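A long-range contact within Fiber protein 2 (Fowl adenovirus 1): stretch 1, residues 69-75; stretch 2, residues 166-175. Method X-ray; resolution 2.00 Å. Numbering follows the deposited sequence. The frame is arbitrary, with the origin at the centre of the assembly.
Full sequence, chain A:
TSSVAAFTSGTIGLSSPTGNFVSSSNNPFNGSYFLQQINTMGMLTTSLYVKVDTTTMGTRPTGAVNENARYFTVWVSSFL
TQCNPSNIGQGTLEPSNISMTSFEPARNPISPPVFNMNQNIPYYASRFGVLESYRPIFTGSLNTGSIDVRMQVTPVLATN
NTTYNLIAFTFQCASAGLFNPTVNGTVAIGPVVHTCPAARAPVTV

Stretch 1 (69-75) ARYFTVW
Stretch 2 166-175: LIAFTFQCAS

Three aromatic rings of one strand, those of Tyr71, Phe72 and Trp75, each receive an aliphatic carbon of the cross-strand partner over a face, an economical illustration of how antiparallel pairing turns register into side-chain chemistry. Strand 71-75 runs antiparallel to strand 166-173 (158° between N-to-C directions, axes 4.4 Å apart at closest), with phi/psi in the extended region throughout both. Register pairs Tyr71 with Gln172, Phe72 with Phe171, Thr73 with Thr170, Val74 with Phe169 and Trp75 with Ala168.

Wide, hydrogen-bonded pairs alternate with narrow ones. At Phe72 and Phe171 (CA-CA 5.2 Å), Phe72 N donates to Phe171 O at 3.0 Å and Phe171 N to Phe72 O at 2.7 Å; at Val74 and Phe169, also 5.2 Å between CA atoms, Val74 N donates to Phe169 O and Phe169 N to Val74 O, both at 2.8 Å. Between them Thr73 and Thr170 close to 4.2 Å (CA-CA), near enough for Thr170 OG1 to donate to Thr73 OG1 at 2.8 Å, both chi1 being m.

The threonines share a sheet face with Tyr71, Gln172, Trp75 and Ala168. Tyr71 (m, chi2 11°) lies beneath Gln172 CG, 3.8 Å from its ring centroid; Gln172 is m, t, with chi3 158°. Trp75 (m, chi2 97°) sets its six-membered ring centroid 3.6 Å from Ala168 CB, while Trp75 CE3 reaches Leu166 CB at 3.6 Å.

On the other face, Phe72 (p, chi2 86°) and Phe171 (m, chi2 -104°) hold their rings nearly parallel (8°) but slid apart, centroids 4.8 Å away, and Phe171 CB lies over a face of the Phe72 ring, 3.8 Å from its centroid. Val74 (t) adds CG2 at 3.9 Å from Phe171 CE2.

Beyond the first strand, Arg70 (m, t, m, chi4 108°) ties off the ladder: Cys173 N donates to Arg70 O at 3.0 Å, and Arg70 NH1 returns a bond to Cys173 O at 2.9 Å.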

# COMPACT_ATOMS: atom_id res chain seq x y z
N ALA A 69 21.22 -8.91 -16.43
CA ALA A 69 20.02 -9.28 -15.68
C ALA A 69 19.60 -8.07 -14.83
O ALA A 69 20.45 -7.47 -14.18
CB ALA A 69 20.28 -10.50 -14.80
N ARG A 70 18.32 -7.70 -14.89
CA ARG A 70 17.80 -6.59 -14.09
C ARG A 70 16.90 -7.02 -12.90
O ARG A 70 16.69 -6.23 -11.96
CB ARG A 70 17.05 -5.61 -15.00
CG ARG A 70 17.99 -4.86 -15.95
CD ARG A 70 17.29 -3.84 -16.81
NE ARG A 70 16.35 -4.39 -17.79
CZ ARG A 70 15.01 -4.31 -17.73
NH1 ARG A 70 14.37 -3.70 -16.73
NH2 ARG A 70 14.28 -4.85 -18.70
N TYR A 71 16.38 -8.25 -12.93
CA TYR A 71 15.45 -8.73 -11.88
C TYR A 71 16.13 -9.63 -10.89
O TYR A 71 17.07 -10.32 -11.22
CB TYR A 71 14.27 -9.48 -12.48
CG TYR A 71 13.33 -8.71 -13.36
CD1 TYR A 71 13.62 -7.41 -13.83
CD2 TYR A 71 12.16 -9.29 -13.78
CE1 TYR A 71 12.74 -6.74 -14.66
CE2 TYR A 71 11.30 -8.63 -14.63
CZ TYR A 71 11.58 -7.37 -15.04
OH TYR A 71 10.68 -6.74 -15.87
N PHE A 72 15.64 -9.62 -9.66
CA PHE A 72 16.03 -10.63 -8.69
C PHE A 72 14.93 -10.89 -7.67
O PHE A 72 14.12 -9.99 -7.37
CB PHE A 72 17.36 -10.29 -8.01
CG PHE A 72 17.32 -9.15 -7.04
CD1 PHE A 72 16.96 -9.35 -5.72
CD2 PHE A 72 17.71 -7.87 -7.44
CE1 PHE A 72 16.94 -8.32 -4.82
CE2 PHE A 72 17.70 -6.82 -6.54
CZ PHE A 72 17.33 -7.04 -5.23
N THR A 73 14.90 -12.11 -7.14
CA THR A 73 13.81 -12.56 -6.27
C THR A 73 14.30 -12.86 -4.88
O THR A 73 15.38 -13.46 -4.69
CB THR A 73 13.10 -13.79 -6.87
OG1 THR A 73 12.61 -13.47 -8.17
CG2 THR A 73 11.95 -14.30 -5.98
N VAL A 74 13.52 -12.43 -3.91
CA VAL A 74 13.67 -12.78 -2.51
C VAL A 74 12.38 -13.50 -2.06
O VAL A 74 11.26 -13.05 -2.34
CB VAL A 74 13.92 -11.52 -1.64
CG1 VAL A 74 13.93 -11.87 -0.13
CG2 VAL A 74 15.23 -10.88 -2.05
N TRP A 75 12.55 -14.66 -1.42
CA TRP A 75 11.45 -15.44 -0.85
C TRP A 75 11.31 -15.17 0.62
O TRP A 75 12.26 -15.35 1.37
CB TRP A 75 11.71 -16.94 -1.07
CG TRP A 75 11.44 -17.35 -2.46
CD1 TRP A 75 12.34 -17.49 -3.46
CD2 TRP A 75 10.15 -17.67 -3.02
NE1 TRP A 75 11.70 -17.86 -4.61
CE2 TRP A 75 10.36 -17.97 -4.37
CE3 TRP A 75 8.85 -17.68 -2.52
CZ2 TRP A 75 9.31 -18.32 -5.22
CZ3 TRP A 75 7.82 -18.03 -3.36
CH2 TRP A 75 8.05 -18.35 -4.68
N LEU A 166 4.51 -19.41 0.26
CA LEU A 166 5.48 -18.37 0.60
C LEU A 166 5.16 -17.09 -0.20
O LEU A 166 4.38 -17.15 -1.15
CB LEU A 166 6.90 -18.83 0.25
CG LEU A 166 7.63 -19.76 1.25
CD1 LEU A 166 6.93 -21.12 1.38
CD2 LEU A 166 9.09 -19.91 0.81
N ILE A 167 5.80 -15.97 0.17
CA ILE A 167 5.72 -14.72 -0.60
C ILE A 167 6.99 -14.49 -1.45
O ILE A 167 8.06 -14.36 -0.91
CB ILE A 167 5.50 -13.46 0.32
CG1 ILE A 167 4.47 -13.74 1.42
CG2 ILE A 167 5.10 -12.22 -0.57
CD1 ILE A 167 4.46 -12.78 2.59
N ALA A 168 6.84 -14.43 -2.77
CA ALA A 168 7.92 -14.06 -3.68
C ALA A 168 7.90 -12.54 -3.91
O ALA A 168 6.84 -11.98 -4.23
CB ALA A 168 7.79 -14.80 -5.00
N PHE A 169 9.05 -11.91 -3.70
CA PHE A 169 9.28 -10.49 -4.01
C PHE A 169 10.27 -10.44 -5.14
O PHE A 169 11.41 -10.84 -4.96
CB PHE A 169 9.90 -9.76 -2.83
CG PHE A 169 8.99 -9.55 -1.66
CD1 PHE A 169 8.49 -8.30 -1.36
CD2 PHE A 169 8.70 -10.60 -0.80
CE1 PHE A 169 7.69 -8.10 -0.27
CE2 PHE A 169 7.87 -10.40 0.31
CZ PHE A 169 7.36 -9.16 0.58
N THR A 170 9.86 -9.98 -6.32
CA THR A 170 10.80 -9.82 -7.43
C THR A 170 11.08 -8.33 -7.65
O THR A 170 10.16 -7.55 -7.96
CB THR A 170 10.39 -10.54 -8.71
OG1 THR A 170 10.25 -11.95 -8.47
CG2 THR A 170 11.44 -10.35 -9.81
N PHE A 171 12.35 -7.98 -7.47
CA PHE A 171 12.84 -6.61 -7.60
C PHE A 171 13.23 -6.38 -9.04
O PHE A 171 14.09 -7.08 -9.56
CB PHE A 171 14.02 -6.39 -6.67
CG PHE A 171 13.66 -6.51 -5.22
CD1 PHE A 171 13.53 -5.39 -4.43
CD2 PHE A 171 13.43 -7.76 -4.63
CE1 PHE A 171 13.17 -5.48 -3.09
CE2 PHE A 171 13.07 -7.86 -3.28
CZ PHE A 171 12.95 -6.74 -2.51
N GLN A 172 12.59 -5.41 -9.68
CA GLN A 172 12.76 -5.18 -11.09
C GLN A 172 13.47 -3.83 -11.31
O GLN A 172 12.83 -2.76 -11.28
CB GLN A 172 11.40 -5.22 -11.77
CG GLN A 172 10.56 -6.43 -11.32
CD GLN A 172 9.26 -6.59 -12.06
OE1 GLN A 172 8.70 -7.69 -12.12
NE2 GLN A 172 8.77 -5.51 -12.67
N CYS A 173 14.80 -3.91 -11.50
CA CYS A 173 15.66 -2.73 -11.71
C CYS A 173 15.43 -2.10 -13.07
O CYS A 173 15.30 -2.81 -14.09
CB CYS A 173 17.13 -3.09 -11.60
SG CYS A 173 17.68 -3.63 -9.98
N ALA A 174 15.39 -0.76 -13.11
CA ALA A 174 15.21 -0.04 -14.39
C ALA A 174 16.44 -0.18 -15.29
O ALA A 174 16.30 -0.22 -16.53
CB ALA A 174 14.90 1.44 -14.15
N SER A 175 17.63 -0.28 -14.66
CA SER A 175 18.93 -0.36 -15.34
C SER A 175 19.76 -1.54 -14.89
O SER A 175 19.75 -1.91 -13.71
CB SER A 175 19.77 0.90 -15.06
OG SER A 175 19.17 2.04 -15.64